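Local coordinates for ancillary protein 2 (Streptococcus pyogenes, PDB 4C0Z) that sits at the tip of the streptococcal pilus and can bind covalently to host cell-surface targets through two reactive thioester bonds, this chain being its N-terminal thioester domain, at residues I[10-15]-I[71-76]; I[105-110]-I[186-191]. One frame throughout, in Å; residues are numbered along the deposited sequence.

Contact 1 (I[10-15]-I[71-76]); sequences KQSSVQ and SQWYKK
Ser12 lies directly over one face of the Trp73 indole, its CA 3.5 Å from the centroid of the six-membered ring and only 6° off the ring normal, a CH-pi contact. Its CB settles 3.5 Å from CE3 of Trp73. With OG anti to the backbone N (chi1 -178°), the Ser12 hydroxyl extends over the indole, OG 3.5 Å from Trp73 CG. Ser12 OG also accepts from Val14 N at 3.0 Å, closing an ST turn, and is hydrogen-bonded to Tyr17 O as well, so it has two partners. Beside this tight centre two backbone carbonyls come up to the six-membered ring: Lys10 O at its edge near CZ3, Gln11 O obliquely, 3.4 Å from CH2 of Trp73.

The flanks are looser. Val14 CG2 just reaches CD1 of Trp73 at 3.9 Å. At the other end the extended Lys10 chain runs past Ser71, Lys10 CD to Ser71 OG 3.6 Å, and Lys10 NZ donates a hydrogen bond to a water that is only weakly linked to Ser71 OG. The contact thus joins the segment ahead of strand 19-23 to strand 72-78 at the barrel surface. Its direct attraction is probably mainly dispersion and CH-pi; Ser12 OG bonds within its own loop and Lys10 NZ to Ser66 O and Tyr20 OH, with one weak water bridge across.

Contact 2 (I[105-110]-I[186-191]); sequences ILYNGY and QVPANY
Tyr107 and Val187 bring the backbones closest, 6.6 Å between their CA atoms, where the last turn of helix 98-108 meets an irregular segment that closes in a type I beta turn from Pro188 to Tyr191 and leads into strand 191-198. The contact joins the helical part of the thioester domain to its antiparallel beta-barrel, and a T-shaped tyrosine pair lies at its heart. Tyr107 turns its edge to the face of Tyr191, with centroids 5.0 Å apart and planes at 72°; CD1 of Tyr107 stands over the centre of the Tyr191 ring.

In both tyrosines CG is anti to the backbone N (chi1 -170° for Tyr107, -171° for Tyr191), and both side chains set out toward the other segment. One face of the Tyr107 ring receives Val187 CA over its centre, 4.1 Å from the centroid, in a CH-pi contact, and Val187 CG2 packs against Tyr107 CB. Pro188 meets the same tyrosine tip to tip, Pro188 CD to Tyr107 CE1 3.5 Å, and Gln186 O lies obliquely near the phenol end. The Tyr107 hydroxyl itself is hydrogen-bonded to Arg114 NE, which ties the far end of the ring to the loop after the helix.

Tyr191 is also edge-to-face with Tyr211 of strand 205-211, which extends the aromatic cluster to that strand; Leu106 touches Ala209 of the same strand. Helical geometry ends with Asn108, and Gly109 N returns to Ile105 O in a weak bond. The Tyr191 phenol comes close to the helix backbone: its OH lies 3.1 Å from Leu106 O and 3.7 Å from Leu106 CB.

Overall arrangement
Contacts 1 and 2 lie in series along the chain, their centres 27 Å apart and their nearest atoms about 10 Å apart, so they do not touch. They are nevertheless joined through the barrel: strand 72-78, which carries Trp73 in contact 1, is the neighbour of strand 191-198, which begins at Tyr191 in contact 2. Contact 1 is the more peripheral, about 19 Å from the chain centre against 13 Å for contact 2. The thioester of Cys55 and Gln204, with its spermidine pocket, belongs to neither. Tyr74, next to Trp73, hydrogen-bonds through OH to Gln204 O, linking strand 72-78 to the backbone of a thioester residue, not to the bond itself.

Contact 1 (I[10-15]-I[71-76])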
loop_
_atom_site.group_PDB
_atom_site.type_symbol
_atom_site.label_atom_id
_atom_site.label_comp_id
_atom_site.label_asym_id
_atom_site.label_seq_id
_atom_site.Cartn_x
_atom_site.Cartn_y
_atom_site.Cartn_z
ATOM N N LYS I 10 4.768 0.674 -26.400
ATOM C CA LYS I 10 5.946 0.015 -25.851
ATOM C C LYS I 10 5.838 -1.491 -26.021
ATOM O O LYS I 10 4.835 -2.080 -25.643
ATOM C CB LYS I 10 6.231 0.450 -24.395
ATOM C CG LYS I 10 6.664 1.915 -24.315
ATOM C CD LYS I 10 6.901 2.414 -22.900
ATOM C CE LYS I 10 6.859 3.932 -22.887
ATOM N NZ LYS I 10 7.119 4.531 -21.532
ATOM N N GLN I 11 6.835 -2.089 -26.682
ATOM C CA GLN I 11 6.912 -3.528 -26.937
ATOM C C GLN I 11 7.626 -4.226 -25.765
ATOM O O GLN I 11 8.695 -3.772 -25.344
ATOM C CB GLN I 11 7.662 -3.775 -28.254
ATOM C CG GLN I 11 7.617 -5.232 -28.714
ATOM C CD GLN I 11 8.342 -5.512 -30.024
ATOM O OE1 GLN I 11 8.311 -6.622 -30.565
ATOM N NE2 GLN I 11 9.017 -4.538 -30.590
ATOM N N SER I 12 7.050 -5.316 -25.258
ATOM C CA SER I 12 7.625 -6.064 -24.134
ATOM C C SER I 12 8.934 -6.775 -24.489
ATOM O O SER I 12 9.137 -7.191 -25.601
ATOM C CB SER I 12 6.623 -7.067 -23.568
ATOM O OG SER I 12 7.179 -7.741 -22.453
ATOM N N SER I 13 9.823 -6.865 -23.489
ATOM C CA SER I 13 11.114 -7.555 -23.554
ATOM C C SER I 13 10.981 -8.847 -22.732
ATOM O O SER I 13 11.931 -9.618 -22.642
ATOM C CB SER I 13 12.219 -6.655 -22.993
ATOM O OG SER I 13 11.888 -6.147 -21.709
ATOM N N VAL I 14 9.799 -9.081 -22.131
ATOM C CA VAL I 14 9.535 -10.269 -21.317
ATOM C C VAL I 14 8.593 -11.279 -22.020
ATOM O O VAL I 14 7.432 -10.965 -22.304
ATOM C CB VAL I 14 9.023 -9.896 -19.897
ATOM C CG1 VAL I 14 8.844 -11.146 -19.041
ATOM C CG2 VAL I 14 9.965 -8.918 -19.196
ATOM N N GLN I 15 9.094 -12.511 -22.243
ATOM C CA GLN I 15 8.333 -13.624 -22.794
ATOM C C GLN I 15 7.112 -13.933 -21.904
ATOM O O GLN I 15 7.255 -14.030 -20.688
ATOM C CB GLN I 15 9.240 -14.857 -22.933
ATOM C CG GLN I 15 8.590 -16.102 -23.563
ATOM C CD GLN I 15 8.113 -15.917 -24.986
ATOM O OE1 GLN I 15 7.036 -16.391 -25.352
ATOM N NE2 GLN I 15 8.885 -15.224 -25.819
ATOM N N SER I 71 9.526 0.433 -17.336
ATOM C CA SER I 71 8.258 -0.101 -17.824
ATOM C C SER I 71 7.939 -1.407 -17.119
ATOM O O SER I 71 8.844 -2.222 -16.863
ATOM C CB SER I 71 8.321 -0.338 -19.326
ATOM O OG SER I 71 8.403 0.886 -20.037
ATOM N N GLN I 72 6.648 -1.606 -16.776
ATOM C CA GLN I 72 6.222 -2.859 -16.159
ATOM C C GLN I 72 5.408 -3.651 -17.130
ATOM O O GLN I 72 4.542 -3.097 -17.832
ATOM C CB GLN I 72 5.500 -2.678 -14.829
ATOM C CG GLN I 72 6.443 -2.355 -13.691
ATOM C CD GLN I 72 6.746 -0.884 -13.688
ATOM O OE1 GLN I 72 5.839 -0.040 -13.806
ATOM N NE2 GLN I 72 8.027 -0.544 -13.686
ATOM N N TRP I 73 5.716 -4.959 -17.200
ATOM C CA TRP I 73 5.088 -5.892 -18.143
ATOM C C TRP I 73 4.161 -6.839 -17.464
ATOM O O TRP I 73 4.427 -7.277 -16.343
ATOM C CB TRP I 73 6.133 -6.601 -18.993
ATOM C CG TRP I 73 7.106 -5.636 -19.612
ATOM C CD1 TRP I 73 8.375 -5.367 -19.182
ATOM C CD2 TRP I 73 6.822 -4.682 -20.646
ATOM N NE1 TRP I 73 8.927 -4.365 -19.939
ATOM C CE2 TRP I 73 7.993 -3.920 -20.844
ATOM C CE3 TRP I 73 5.690 -4.403 -21.438
ATOM C CZ2 TRP I 73 8.081 -2.927 -21.831
ATOM C CZ3 TRP I 73 5.782 -3.420 -22.410
ATOM C CH2 TRP I 73 6.960 -2.683 -22.587
ATOM N N TYR I 74 3.019 -7.118 -18.136
ATOM C CA TYR I 74 1.919 -7.912 -17.585
ATOM C C TYR I 74 1.434 -9.036 -18.491
ATOM O O TYR I 74 1.480 -8.906 -19.717
ATOM C CB TYR I 74 0.729 -6.992 -17.227
ATOM C CG TYR I 74 1.029 -6.041 -16.087
ATOM C CD1 TYR I 74 1.702 -4.837 -16.309
ATOM C CD2 TYR I 74 0.634 -6.337 -14.787
ATOM C CE1 TYR I 74 2.034 -3.988 -15.248
ATOM C CE2 TYR I 74 0.942 -5.485 -13.727
ATOM C CZ TYR I 74 1.641 -4.315 -13.959
ATOM O OH TYR I 74 1.941 -3.478 -12.909
ATOM N N LYS I 75 0.929 -10.118 -17.866
ATOM C CA LYS I 75 0.344 -11.279 -18.538
ATOM C C LYS I 75 -1.177 -11.201 -18.264
ATOM O O LYS I 75 -1.588 -11.074 -17.105
ATOM C CB LYS I 75 0.937 -12.570 -17.947
ATOM C CG LYS I 75 0.376 -13.885 -18.500
ATOM C CD LYS I 75 1.106 -15.038 -17.830
ATOM C CE LYS I 75 0.734 -16.366 -18.443
ATOM N NZ LYS I 75 1.475 -17.485 -17.804
ATOM N N LYS I 76 -2.000 -11.246 -19.319
ATOM C CA LYS I 76 -3.463 -11.189 -19.189
ATOM C C LYS I 76 -4.016 -12.581 -18.830
ATOM O O LYS I 76 -3.738 -13.559 -19.521
ATOM C CB LYS I 76 -4.121 -10.646 -20.477
ATOM C CG LYS I 76 -5.639 -10.434 -20.372
ATOM C CD LYS I 76 -6.208 -9.806 -21.629
ATOM C CE LYS I 76 -7.710 -9.972 -21.727
ATOM N NZ LYS I 76 -8.326 -9.110 -22.786
HETATM O O HOH W 1 7.577 3.859 -18.821
#

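Contact 2 (I[105-110]-I[186-191])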
loop_
_atom_site.group_PDB
_atom_site.type_symbol
_atom_site.label_atom_id
_atom_site.label_comp_id
_atom_site.label_asym_id
_atom_site.label_seq_id
_atom_site.Cartn_x
_atom_site.Cartn_y
_atom_site.Cartn_z
ATOM N N ILE I 105 -18.269 -3.463 -9.175
ATOM C CA ILE I 105 -17.597 -2.193 -8.905
ATOM C C ILE I 105 -17.139 -1.569 -10.212
ATOM O O ILE I 105 -17.358 -0.379 -10.410
ATOM C CB ILE I 105 -16.431 -2.336 -7.887
ATOM C CG1 ILE I 105 -16.973 -2.636 -6.477
ATOM C CG2 ILE I 105 -15.528 -1.082 -7.872
ATOM C CD1 ILE I 105 -15.920 -3.167 -5.536
ATOM N N LEU I 106 -16.509 -2.360 -11.094
ATOM C CA LEU I 106 -16.014 -1.859 -12.366
ATOM C C LEU I 106 -17.151 -1.403 -13.277
ATOM O O LEU I 106 -17.038 -0.348 -13.896
ATOM C CB LEU I 106 -15.087 -2.889 -13.044
ATOM C CG LEU I 106 -13.788 -3.232 -12.293
ATOM C CD1 LEU I 106 -12.936 -4.216 -13.063
ATOM C CD2 LEU I 106 -12.961 -1.995 -12.015
ATOM N N TYR I 107 -18.273 -2.149 -13.281
ATOM C CA TYR I 107 -19.487 -1.862 -14.049
ATOM C C TYR I 107 -20.161 -0.565 -13.596
ATOM O O TYR I 107 -20.695 0.166 -14.424
ATOM C CB TYR I 107 -20.461 -3.044 -13.925
ATOM C CG TYR I 107 -21.660 -2.994 -14.847
ATOM C CD1 TYR I 107 -21.521 -3.201 -16.216
ATOM C CD2 TYR I 107 -22.947 -2.835 -14.338
ATOM C CE1 TYR I 107 -22.620 -3.157 -17.069
ATOM C CE2 TYR I 107 -24.059 -2.823 -15.177
ATOM C CZ TYR I 107 -23.891 -2.992 -16.543
ATOM O OH TYR I 107 -24.978 -3.012 -17.374
ATOM N N ASN I 108 -20.113 -0.277 -12.292
ATOM C CA ASN I 108 -20.724 0.901 -11.677
ATOM C C ASN I 108 -19.795 2.086 -11.433
ATOM O O ASN I 108 -20.278 3.191 -11.152
ATOM C CB ASN I 108 -21.404 0.511 -10.371
ATOM C CG ASN I 108 -22.729 -0.138 -10.599
ATOM O OD1 ASN I 108 -23.744 0.541 -10.776
ATOM N ND2 ASN I 108 -22.728 -1.463 -10.666
ATOM N N GLY I 109 -18.486 1.848 -11.509
ATOM C CA GLY I 109 -17.466 2.855 -11.256
ATOM C C GLY I 109 -16.967 3.567 -12.486
ATOM O O GLY I 109 -17.601 3.516 -13.539
ATOM N N TYR I 110 -15.810 4.226 -12.366
ATOM C CA TYR I 110 -15.227 4.961 -13.476
ATOM C C TYR I 110 -14.558 4.052 -14.530
ATOM O O TYR I 110 -13.731 3.216 -14.164
ATOM C CB TYR I 110 -14.247 6.044 -12.976
ATOM C CG TYR I 110 -13.710 6.912 -14.098
ATOM C CD1 TYR I 110 -12.603 6.514 -14.848
ATOM C CD2 TYR I 110 -14.362 8.087 -14.470
ATOM C CE1 TYR I 110 -12.132 7.283 -15.911
ATOM C CE2 TYR I 110 -13.900 8.867 -15.533
ATOM C CZ TYR I 110 -12.779 8.464 -16.246
ATOM O OH TYR I 110 -12.304 9.224 -17.284
ATOM N N GLN I 186 -28.000 -4.490 -14.020
ATOM C CA GLN I 186 -27.132 -5.514 -13.425
ATOM C C GLN I 186 -26.044 -5.930 -14.432
ATOM O O GLN I 186 -26.253 -5.782 -15.635
ATOM C CB GLN I 186 -27.958 -6.736 -12.968
ATOM C CG GLN I 186 -28.978 -6.449 -11.851
ATOM C CD GLN I 186 -28.355 -6.142 -10.502
ATOM O OE1 GLN I 186 -27.736 -6.996 -9.857
ATOM N NE2 GLN I 186 -28.535 -4.917 -10.030
ATOM N N VAL I 187 -24.882 -6.430 -13.944
ATOM C CA VAL I 187 -23.758 -6.871 -14.791
ATOM C C VAL I 187 -24.207 -7.962 -15.792
ATOM O O VAL I 187 -24.617 -9.051 -15.372
ATOM C CB VAL I 187 -22.508 -7.321 -13.983
ATOM C CG1 VAL I 187 -21.346 -7.708 -14.899
ATOM C CG2 VAL I 187 -22.074 -6.241 -13.011
ATOM N N PRO I 188 -24.125 -7.690 -17.115
ATOM C CA PRO I 188 -24.491 -8.730 -18.090
ATOM C C PRO I 188 -23.372 -9.769 -18.250
ATOM O O PRO I 188 -22.242 -9.517 -17.834
ATOM C CB PRO I 188 -24.716 -7.929 -19.371
ATOM C CG PRO I 188 -23.757 -6.767 -19.245
ATOM C CD PRO I 188 -23.663 -6.453 -17.782
ATOM N N ALA I 189 -23.680 -10.925 -18.872
ATOM C CA ALA I 189 -22.719 -12.011 -19.118
ATOM C C ALA I 189 -21.524 -11.597 -20.015
ATOM O O ALA I 189 -20.431 -12.145 -19.857
ATOM C CB ALA I 189 -23.438 -13.212 -19.721
ATOM N N ASN I 190 -21.738 -10.630 -20.939
ATOM C CA ASN I 190 -20.719 -10.151 -21.887
ATOM C C ASN I 190 -19.712 -9.144 -21.291
ATOM O O ASN I 190 -18.673 -8.909 -21.911
ATOM C CB ASN I 190 -21.365 -9.599 -23.173
ATOM C CG ASN I 190 -22.351 -8.479 -22.959
ATOM O OD1 ASN I 190 -23.404 -8.651 -22.341
ATOM N ND2 ASN I 190 -22.060 -7.319 -23.523
ATOM N N TYR I 191 -19.990 -8.581 -20.093
ATOM C CA TYR I 191 -19.086 -7.664 -19.382
ATOM C C TYR I 191 -18.179 -8.541 -18.488
ATOM O O TYR I 191 -18.647 -9.074 -17.482
ATOM C CB TYR I 191 -19.904 -6.638 -18.573
ATOM C CG TYR I 191 -19.085 -5.517 -17.973
ATOM C CD1 TYR I 191 -18.787 -4.372 -18.708
ATOM C CD2 TYR I 191 -18.656 -5.573 -16.652
ATOM C CE1 TYR I 191 -18.057 -3.325 -18.153
ATOM C CE2 TYR I 191 -17.918 -4.535 -16.087
ATOM C CZ TYR I 191 -17.616 -3.415 -16.842
ATOM O OH TYR I 191 -16.896 -2.387 -16.289
#